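Local coordinates for type III secretion system effector protein ExoU (Pseudomonas fluorescens, PDB 4QMK) that probably acts as a patatin-like phospholipase toxin of type III secretion, carried to the plasma membrane by a domain that binds phosphatidylinositol 4,5-bisphosphate, at residues A[245-251]-A[277-282]; A[321-327]-A[446-452]; A[621-625]-A[640-645]; A[199-203]-A[236-240]. The contacts are given in a common frame with arbitrary orientation. Where two conformers were deposited one is given. Residues are numbered along the deposited sequence.

Contact 1: residues A[245-251]-A[277-282]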
# COMPACT_ATOMS: atom_id res chain seq x y z
N ILE A 245 2.51 -16.01 -8.64
CA ILE A 245 1.65 -16.16 -9.74
C ILE A 245 2.21 -15.29 -10.87
O ILE A 245 2.54 -14.11 -10.68
CB ILE A 245 0.24 -15.77 -9.36
CG1 ILE A 245 -0.25 -16.82 -8.42
CG2 ILE A 245 -0.65 -15.70 -10.61
CD1 ILE A 245 -1.75 -16.75 -8.17
N THR A 246 2.32 -15.87 -12.04
CA THR A 246 2.98 -15.23 -13.16
C THR A 246 2.22 -15.35 -14.44
O THR A 246 1.39 -16.21 -14.59
CB THR A 246 4.34 -15.91 -13.34
OG1 THR A 246 5.10 -15.68 -12.15
CG2 THR A 246 5.09 -15.33 -14.49
N GLY A 247 2.51 -14.47 -15.37
CA GLY A 247 1.92 -14.61 -16.69
C GLY A 247 2.38 -13.61 -17.68
O GLY A 247 2.99 -12.62 -17.32
N THR A 248 2.02 -13.84 -18.92
CA THR A 248 2.48 -12.96 -19.97
C THR A 248 1.34 -12.47 -20.81
O THR A 248 0.63 -13.25 -21.37
CB THR A 248 3.44 -13.72 -20.87
OG1 THR A 248 4.50 -14.26 -20.06
CG2 THR A 248 4.00 -12.80 -21.94
N GLY A 249 1.21 -11.17 -20.91
CA GLY A 249 0.16 -10.58 -21.67
C GLY A 249 0.71 -9.77 -22.80
O GLY A 249 1.89 -9.51 -22.86
N MET A 250 -0.17 -9.38 -23.71
CA MET A 250 0.18 -8.50 -24.81
C MET A 250 -0.47 -7.14 -24.59
O MET A 250 -1.67 -7.01 -24.51
CB MET A 250 -0.25 -9.13 -26.13
CG MET A 250 0.81 -10.02 -26.74
SD MET A 250 2.09 -9.07 -27.61
CE MET A 250 3.18 -10.41 -27.97
N PHE A 251 0.35 -6.09 -24.56
CA PHE A 251 -0.12 -4.78 -24.25
C PHE A 251 0.51 -3.84 -25.23
O PHE A 251 1.72 -3.66 -25.21
CB PHE A 251 0.33 -4.42 -22.85
CG PHE A 251 -0.24 -5.32 -21.75
CD1 PHE A 251 -1.48 -5.07 -21.19
CD2 PHE A 251 0.52 -6.33 -21.22
CE1 PHE A 251 -1.98 -5.84 -20.16
CE2 PHE A 251 0.03 -7.12 -20.19
CZ PHE A 251 -1.22 -6.87 -19.66
N SER A 277 -4.13 -13.62 -13.89
CA SER A 277 -3.11 -14.38 -14.52
C SER A 277 -3.66 -15.19 -15.64
O SER A 277 -3.12 -15.20 -16.72
CB SER A 277 -2.45 -15.27 -13.49
OG SER A 277 -1.54 -16.14 -14.10
N GLY A 278 -4.77 -15.86 -15.40
CA GLY A 278 -5.35 -16.71 -16.40
C GLY A 278 -5.98 -15.99 -17.58
O GLY A 278 -6.13 -16.57 -18.63
N ALA A 279 -6.36 -14.73 -17.41
CA ALA A 279 -7.03 -14.00 -18.45
C ALA A 279 -6.18 -13.05 -19.19
O ALA A 279 -6.72 -12.11 -19.77
CB ALA A 279 -8.08 -13.13 -17.83
N LEU A 280 -4.86 -13.13 -19.11
CA LEU A 280 -4.08 -12.06 -19.79
C LEU A 280 -4.37 -11.91 -21.31
O LEU A 280 -4.59 -12.90 -22.02
CB LEU A 280 -2.61 -12.19 -19.47
CG LEU A 280 -2.44 -11.92 -18.00
CD1 LEU A 280 -1.17 -12.50 -17.50
CD2 LEU A 280 -2.47 -10.45 -17.77
N PRO A 281 -4.45 -10.65 -21.79
CA PRO A 281 -4.76 -10.40 -23.19
C PRO A 281 -3.69 -10.92 -24.13
O PRO A 281 -2.49 -10.76 -23.83
CB PRO A 281 -4.78 -8.86 -23.26
CG PRO A 281 -3.86 -8.41 -22.18
CD PRO A 281 -4.12 -9.40 -21.09
N GLY A 282 -4.13 -11.61 -25.17
CA GLY A 282 -3.30 -11.94 -26.32
C GLY A 282 -3.53 -10.74 -27.21
O GLY A 282 -2.73 -10.42 -28.08
O HOH W 1 -2.53 -14.12 -22.49
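Leu280 and Pro281, just past the end of helix 270-278, give up the most surface to the strand 245-251. Leu280 points at the strand where Gly247 and Gly249 offer only backbone: its CD1 lies 3.7 Å from Gly247 C and its CB 3.9 Å from Gly249 CA. A CB on Gly247 would come within 2.7 Å of Leu280 CD1, a clash, so the missing side chain is what lets the leucine settle so close. Pro281 adds two interactions. Its CG sits over the face of the Phe251 ring in a CH-pi contact, 4.2 Å from the centroid, and its carbonyl O accepts a short hydrogen bond of 2.7 Å from Met250 N. The third large contributor, Met250, lays its CB 3.4 Å from Gly282 O. This strand belongs to the mixed sheet of the patatin-like fold. On one side it pairs antiparallel with strand 254-260; on the other it runs parallel to strand 99-103, which leads into a GxSxG pattern (Gly102, Ser104, Gly106) consistent with a nucleophile elbow. Ser277 reaches towards that corner: its OG lies 3.0 Å from Thr246 O and also meets Ser104 O, while its CB packs 3.4 Å from Ile245 CG2. Helix 140-157 covers the opposite end of the contact, with Ser149 touching both Phe251 and Pro281.

Contact 2: residues A[321-327]-A[446-452]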
# COMPACT_ATOMS: atom_id res chain seq x y z
N SER A 321 21.21 -21.10 2.72
CA SER A 321 22.43 -21.53 2.02
C SER A 321 23.26 -20.36 1.40
O SER A 321 22.85 -19.20 1.45
CB SER A 321 22.05 -22.56 0.96
OG SER A 321 23.17 -22.93 0.18
N PHE A 322 24.40 -20.70 0.79
CA PHE A 322 25.44 -19.73 0.33
C PHE A 322 25.42 -19.45 -1.20
O PHE A 322 25.82 -20.30 -2.01
CB PHE A 322 26.81 -20.33 0.73
CG PHE A 322 27.14 -20.26 2.22
CD1 PHE A 322 26.17 -19.94 3.19
CD2 PHE A 322 28.42 -20.56 2.65
CE1 PHE A 322 26.51 -19.86 4.54
CE2 PHE A 322 28.77 -20.50 4.00
CZ PHE A 322 27.81 -20.15 4.94
N PRO A 323 24.97 -18.24 -1.61
CA PRO A 323 24.86 -17.90 -3.05
C PRO A 323 26.18 -18.01 -3.84
O PRO A 323 26.18 -18.36 -5.02
CB PRO A 323 24.39 -16.42 -3.06
CG PRO A 323 24.17 -16.03 -1.63
CD PRO A 323 24.78 -17.07 -0.73
N GLU A 324 27.28 -17.71 -3.15
CA GLU A 324 28.65 -17.74 -3.67
C GLU A 324 29.17 -19.17 -3.87
O GLU A 324 30.09 -19.41 -4.67
CB GLU A 324 29.61 -16.91 -2.74
CG GLU A 324 29.13 -16.57 -1.31
CD GLU A 324 29.56 -17.53 -0.20
OE1 GLU A 324 30.77 -17.79 0.05
OE2 GLU A 324 28.65 -17.96 0.51
N SER A 325 28.57 -20.12 -3.17
CA SER A 325 29.08 -21.47 -3.21
C SER A 325 28.48 -22.35 -4.28
O SER A 325 27.28 -22.33 -4.51
CB SER A 325 28.82 -22.16 -1.89
OG SER A 325 29.22 -23.50 -2.00
N PRO A 326 29.30 -23.23 -4.85
CA PRO A 326 28.75 -24.16 -5.78
C PRO A 326 27.98 -25.33 -5.11
O PRO A 326 27.30 -26.07 -5.79
CB PRO A 326 29.99 -24.66 -6.54
CG PRO A 326 31.14 -24.48 -5.61
CD PRO A 326 30.76 -23.42 -4.64
N LEU A 327 28.13 -25.51 -3.80
CA LEU A 327 27.42 -26.59 -3.07
C LEU A 327 26.10 -26.11 -2.53
O LEU A 327 25.32 -26.90 -2.04
CB LEU A 327 28.25 -27.10 -1.90
CG LEU A 327 29.69 -27.45 -2.20
CD1 LEU A 327 30.42 -27.77 -0.91
CD2 LEU A 327 29.75 -28.63 -3.13
N MET A 446 34.56 -23.95 3.63
CA MET A 446 34.04 -22.57 3.46
C MET A 446 32.87 -22.54 2.47
O MET A 446 32.05 -21.59 2.50
CB MET A 446 35.13 -21.60 2.97
CG MET A 446 36.32 -21.41 3.88
SD MET A 446 36.09 -20.25 5.26
CE MET A 446 35.10 -21.31 6.34
N ALA A 447 32.79 -23.53 1.58
CA ALA A 447 31.66 -23.59 0.65
C ALA A 447 30.39 -24.26 1.21
O ALA A 447 29.40 -24.26 0.56
CB ALA A 447 32.11 -24.33 -0.59
N MET A 448 30.45 -24.83 2.40
CA MET A 448 29.30 -25.55 2.97
C MET A 448 28.54 -24.69 3.94
O MET A 448 29.14 -23.99 4.75
CB MET A 448 29.76 -26.78 3.73
CG MET A 448 30.71 -27.63 2.92
SD MET A 448 31.16 -29.22 3.64
CE MET A 448 31.43 -28.68 5.28
N ASP A 449 27.22 -24.66 3.79
CA ASP A 449 26.34 -23.93 4.72
C ASP A 449 26.30 -24.65 6.05
O ASP A 449 26.86 -25.74 6.17
CB ASP A 449 24.91 -23.76 4.12
CG ASP A 449 24.23 -25.08 3.80
OD1 ASP A 449 23.93 -25.86 4.72
OD2 ASP A 449 23.95 -25.33 2.62
N ASP A 450 25.70 -24.06 7.06
CA ASP A 450 25.77 -24.64 8.41
C ASP A 450 25.19 -26.03 8.48
O ASP A 450 25.78 -26.92 9.07
CB ASP A 450 25.11 -23.74 9.43
CG ASP A 450 25.89 -22.44 9.67
OD1 ASP A 450 27.02 -22.27 9.13
OD2 ASP A 450 25.36 -21.56 10.39
N GLN A 451 24.05 -26.23 7.83
CA GLN A 451 23.42 -27.54 7.86
C GLN A 451 24.34 -28.62 7.29
O GLN A 451 24.55 -29.68 7.91
CB GLN A 451 22.11 -27.51 7.09
CG GLN A 451 21.31 -28.80 7.23
CD GLN A 451 19.91 -28.69 6.64
OE1 GLN A 451 19.73 -28.56 5.42
NE2 GLN A 451 18.89 -28.78 7.51
N MET A 452 24.89 -28.35 6.11
CA MET A 452 25.76 -29.31 5.43
C MET A 452 26.99 -29.57 6.27
O MET A 452 27.41 -30.71 6.39
CB MET A 452 26.10 -28.83 3.99
CG MET A 452 27.11 -29.65 3.23
SD MET A 452 27.24 -29.20 1.47
CE MET A 452 25.71 -29.94 0.90
O HOH W 2 26.49 -23.57 0.55
O HOH W 3 26.12 -26.20 1.13
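One hydroxyl serves both the loop and its partner: Ser325 OG accepts from Leu327 N at 2.9 Å, closing an ST turn, and donates to Ala447 O at 2.7 Å across the contact. The ST turn follows directly on a type I beta turn from Phe322 to Ser325, held by Ser325 N to Phe322 O at 3.0 Å. These two turns shape the loop leading to strand 332-337 of the patatin-like sheet, and fit it against the link between helices 441-446 and 450-461. Phe322 lies flat on that link: Asp449 CA stands over its ring face, 4.0 Å from the centroid and 11° off the normal, a CH-pi contact. Met446 O approaches the ring edge, 3.8 Å from Phe322 CE2, and Arg526 makes a cation-pi contact with the same ring. At the other end of the loop Leu327 fills an apolar pocket, its CD1 3.8 Å from both Ala447 CB and Met448 CG, and its CB 4.1 Å from Met452 SD. Asp449 is the N-cap of helix 450-461, where OD1 accepts from Met452 N at 3.0 Å. Its second carboxylate oxygen faces one of two waters between the segments: water 3 donates to Asp449 OD2 at 2.8 Å and, weakly, to Leu327 O at 3.3 Å.

Contact 3: residues A[621-625]-A[640-645]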
# COMPACT_ATOMS: atom_id res chain seq x y z
N ILE A 621 22.39 1.16 -25.11
CA ILE A 621 21.05 1.02 -25.65
C ILE A 621 20.66 2.39 -26.23
O ILE A 621 20.19 2.53 -27.36
CB ILE A 621 20.02 0.68 -24.58
CG1 ILE A 621 20.41 -0.54 -23.73
CG2 ILE A 621 18.65 0.43 -25.18
CD1 ILE A 621 20.77 -1.75 -24.50
N VAL A 622 20.79 3.40 -25.39
CA VAL A 622 20.44 4.74 -25.78
C VAL A 622 21.12 5.14 -27.08
O VAL A 622 20.53 5.79 -27.90
CB VAL A 622 20.86 5.77 -24.71
CG1 VAL A 622 20.77 7.18 -25.29
CG2 VAL A 622 20.00 5.65 -23.44
N LYS A 623 22.37 4.74 -27.24
CA LYS A 623 23.16 5.13 -28.39
C LYS A 623 22.85 4.38 -29.70
O LYS A 623 22.87 4.98 -30.78
CB LYS A 623 24.62 4.94 -28.07
CG LYS A 623 25.57 5.47 -29.11
CD LYS A 623 27.00 5.46 -28.57
CE LYS A 623 27.94 6.32 -29.40
NZ LYS A 623 29.28 6.43 -28.71
N HIS A 624 22.51 3.09 -29.59
CA HIS A 624 22.33 2.27 -30.77
C HIS A 624 20.94 1.75 -31.05
O HIS A 624 20.66 1.35 -32.17
CB HIS A 624 23.25 1.08 -30.69
CG HIS A 624 24.69 1.43 -30.56
ND1 HIS A 624 25.49 1.72 -31.64
CD2 HIS A 624 25.49 1.49 -29.47
CE1 HIS A 624 26.71 1.98 -31.22
NE2 HIS A 624 26.74 1.83 -29.91
N TYR A 625 20.08 1.66 -30.05
CA TYR A 625 18.76 1.10 -30.29
C TYR A 625 18.05 1.97 -31.31
O TYR A 625 18.07 3.15 -31.16
CB TYR A 625 17.94 1.11 -29.04
CG TYR A 625 16.61 0.45 -29.20
CD1 TYR A 625 16.49 -0.87 -29.07
CD2 TYR A 625 15.49 1.18 -29.51
CE1 TYR A 625 15.27 -1.51 -29.24
CE2 TYR A 625 14.25 0.57 -29.60
CZ TYR A 625 14.15 -0.78 -29.48
OH TYR A 625 12.93 -1.43 -29.60
N THR A 640 11.78 2.29 -25.38
CA THR A 640 13.04 1.62 -25.00
C THR A 640 14.19 2.55 -24.63
O THR A 640 14.84 2.37 -23.58
CB THR A 640 13.53 0.58 -26.05
OG1 THR A 640 12.49 -0.33 -26.40
CG2 THR A 640 14.70 -0.25 -25.55
N VAL A 641 14.49 3.49 -25.50
CA VAL A 641 15.54 4.43 -25.23
C VAL A 641 15.15 5.27 -24.04
O VAL A 641 15.98 5.56 -23.20
CB VAL A 641 15.85 5.35 -26.48
CG1 VAL A 641 16.82 6.47 -26.13
CG2 VAL A 641 16.45 4.52 -27.61
N GLU A 642 13.89 5.68 -23.98
CA GLU A 642 13.41 6.51 -22.87
C GLU A 642 13.54 5.79 -21.54
O GLU A 642 14.02 6.36 -20.55
CB GLU A 642 11.97 6.93 -23.14
CG GLU A 642 11.86 7.91 -24.29
CD GLU A 642 12.68 9.13 -24.01
OE1 GLU A 642 12.36 9.75 -22.98
OE2 GLU A 642 13.64 9.43 -24.78
N GLN A 643 13.13 4.52 -21.51
CA GLN A 643 13.26 3.70 -20.30
C GLN A 643 14.75 3.51 -19.94
O GLN A 643 15.13 3.63 -18.78
CB GLN A 643 12.56 2.36 -20.50
CG GLN A 643 11.04 2.45 -20.53
CD GLN A 643 10.39 1.17 -21.01
OE1 GLN A 643 10.46 0.80 -22.21
NE2 GLN A 643 9.73 0.50 -20.10
N ALA A 644 15.58 3.28 -20.95
CA ALA A 644 17.01 3.10 -20.71
C ALA A 644 17.58 4.31 -20.01
O ALA A 644 18.40 4.14 -19.14
CB ALA A 644 17.75 2.85 -22.00
N LYS A 645 17.14 5.52 -20.35
CA LYS A 645 17.63 6.71 -19.66
C LYS A 645 17.05 6.79 -18.26
O LYS A 645 17.78 6.96 -17.29
CB LYS A 645 17.24 7.98 -20.39
CG LYS A 645 17.75 8.09 -21.80
CD LYS A 645 17.30 9.39 -22.44
CE LYS A 645 17.52 9.33 -23.92
NZ LYS A 645 17.20 10.61 -24.60
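The Tyr625 ring overlaps Thr640, whose CB stands over the ring face, 3.9 Å from the centroid and 20° off the normal, in a CH-pi contact. The tyrosine is the first residue to leave helix 611-624, and its t chi1 carries the ring against the start of helix 639-646. Alongside, Tyr625 CD2 meets Val641 CG2 at 4.0 Å. The hydroxyls of Tyr625 and Thr640 have partners outside the two segments: Tyr625 OH bonds Gln590 and Ser584, and Thr640 OG1 bonds Ser584 and Arg254. The two helices belong to the helical C-terminal domain of the ExoU family, where they pack largely through aliphatic side chains; this part of the toxin is probably connected with membrane localization. Their closest backbone approach is at Val622 and Val641, whose CA atoms are 4.9 Å apart, with the CG1 atoms of these two valines at 4.1 Å. Val622 has the largest area covered by its partner. Its CG2 lies 3.9 Å from Ala644 CB and 3.7 Å from Lys645 CG, so the alkyl part of the exposed lysine packs on the valine. Deeper in, Ile621 CB touches Ala644 CB at 4.1 Å, where the alanine's short side chain allows close packing, and Ile621 CG2 meets Thr640 CG2 at 4.0 Å. Ala601 of helix 592-606 touches Ile621 as well.

Contact 4: residues A[199-203]-A[236-240]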
# COMPACT_ATOMS: atom_id res chain seq x y z
N HIS A 199 -5.20 -25.85 8.75
CA HIS A 199 -3.79 -25.97 9.09
C HIS A 199 -3.46 -25.13 10.31
O HIS A 199 -2.82 -25.61 11.22
CB HIS A 199 -2.87 -25.61 7.91
CG HIS A 199 -2.80 -26.69 6.86
ND1 HIS A 199 -1.95 -27.76 6.95
CD2 HIS A 199 -3.48 -26.85 5.70
CE1 HIS A 199 -2.11 -28.55 5.90
NE2 HIS A 199 -3.05 -28.03 5.13
N ILE A 200 -3.92 -23.89 10.35
CA ILE A 200 -3.67 -23.05 11.51
C ILE A 200 -4.17 -23.76 12.76
O ILE A 200 -3.45 -23.80 13.77
CB ILE A 200 -4.31 -21.67 11.39
CG1 ILE A 200 -3.62 -20.89 10.28
CG2 ILE A 200 -4.19 -20.89 12.69
CD1 ILE A 200 -4.27 -19.55 9.94
N ALA A 201 -5.38 -24.35 12.69
CA ALA A 201 -5.97 -25.05 13.84
C ALA A 201 -5.13 -26.24 14.32
O ALA A 201 -5.11 -26.56 15.51
CB ALA A 201 -7.40 -25.49 13.53
N GLY A 202 -4.44 -26.90 13.39
CA GLY A 202 -3.61 -28.04 13.74
C GLY A 202 -2.38 -27.67 14.55
O GLY A 202 -1.70 -28.53 15.07
N MET A 203 -2.10 -26.38 14.69
CA MET A 203 -0.93 -25.96 15.46
C MET A 203 -1.15 -26.23 16.97
O MET A 203 -2.29 -26.37 17.43
CB MET A 203 -0.62 -24.48 15.24
CG MET A 203 0.06 -24.14 13.94
SD MET A 203 0.32 -22.35 13.73
CE MET A 203 1.94 -22.03 14.51
N HIS A 236 5.96 -20.67 9.86
CA HIS A 236 5.54 -21.44 11.04
C HIS A 236 4.82 -22.72 10.73
O HIS A 236 4.62 -23.54 11.63
CB HIS A 236 4.63 -20.58 11.95
CG HIS A 236 5.19 -19.22 12.25
ND1 HIS A 236 6.08 -19.00 13.28
CD2 HIS A 236 5.03 -18.02 11.64
CE1 HIS A 236 6.44 -17.73 13.29
NE2 HIS A 236 5.82 -17.11 12.31
N ILE A 237 4.37 -22.87 9.47
CA ILE A 237 3.59 -24.02 9.02
C ILE A 237 4.18 -24.49 7.69
O ILE A 237 3.95 -23.88 6.64
CB ILE A 237 2.10 -23.67 8.82
CG1 ILE A 237 1.57 -22.97 10.07
CG2 ILE A 237 1.28 -24.92 8.53
CD1 ILE A 237 0.14 -22.52 9.97
N PRO A 238 4.97 -25.58 7.74
CA PRO A 238 5.62 -26.13 6.57
C PRO A 238 4.70 -26.51 5.42
O PRO A 238 5.14 -26.46 4.29
CB PRO A 238 6.32 -27.37 7.11
CG PRO A 238 6.48 -27.11 8.56
CD PRO A 238 5.29 -26.33 8.96
N ALA A 239 3.44 -26.87 5.68
CA ALA A 239 2.53 -27.24 4.61
C ALA A 239 2.06 -26.04 3.74
O ALA A 239 1.66 -26.23 2.61
CB ALA A 239 1.32 -27.97 5.17
N ILE A 240 2.08 -24.83 4.30
CA ILE A 240 1.72 -23.64 3.57
C ILE A 240 2.99 -23.08 2.88
O ILE A 240 4.05 -22.97 3.50
CB ILE A 240 1.18 -22.53 4.47
CG1 ILE A 240 0.14 -23.03 5.48
CG2 ILE A 240 0.59 -21.43 3.62
CD1 ILE A 240 -1.08 -23.67 4.85
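His199, in the last turns of helix 183-201, points at the opposing loop and has more surface covered than any other residue here. Its imidazole carbons meet aliphatic groups: CE1 lies 3.6 Å from Ala239 CB, and CG is 4.0 Å from Ile240 CD1. The ring nitrogen NE2 is meanwhile held by Gly116 O. His199 CB also touches Ile237 CG2 at 4.3 Å. One residue on, Ile200 contributes from the side, its CG1 4.1 Å from Ile237 CD1, while elsewhere it leans on Ala216 of helix 210-221. The chain then turns away through Ala201 and Gly202 and comes back with Met203, whose side chain brings SD to 3.8 Å from Ile237 CD1 and CE to 4.0 Å from His236 CB. Ile237 is thus met by all three residues. It also opens a type I beta turn that ends at Ile240, with Ile240 N bonded to Ile237 O at 3.1 Å, and this turn presents Ala239 and Ile240 to the histidine. The result is purely van der Waals packing of a helix end on a beta turn, joining the helical part of the patatin-like domain to the loop that leads into sheet strand 242-251.

From the N terminus the chain closes these loops strictly in series; none nests within or crosses another. Contact 4 comes first, spanning helices 210-221 and 227-236 and ending just before strand 242-251. That strand at once opens contact 1, which closes past helix 270-278; both belong to the patatin-like phospholipase region, their centres 32 Å apart. Contact 2 makes the longest loop, with 118 residues between its segments, and brings the approach to strand 332-337 against the link between helices 441-446 and 450-461, which follow strand 434-438, on the other side of the chain's centre from contact 1. Contact 3, a short local closure, ties two helices of the C-terminal domain, about 10 Å from contact 1 at the nearest atoms.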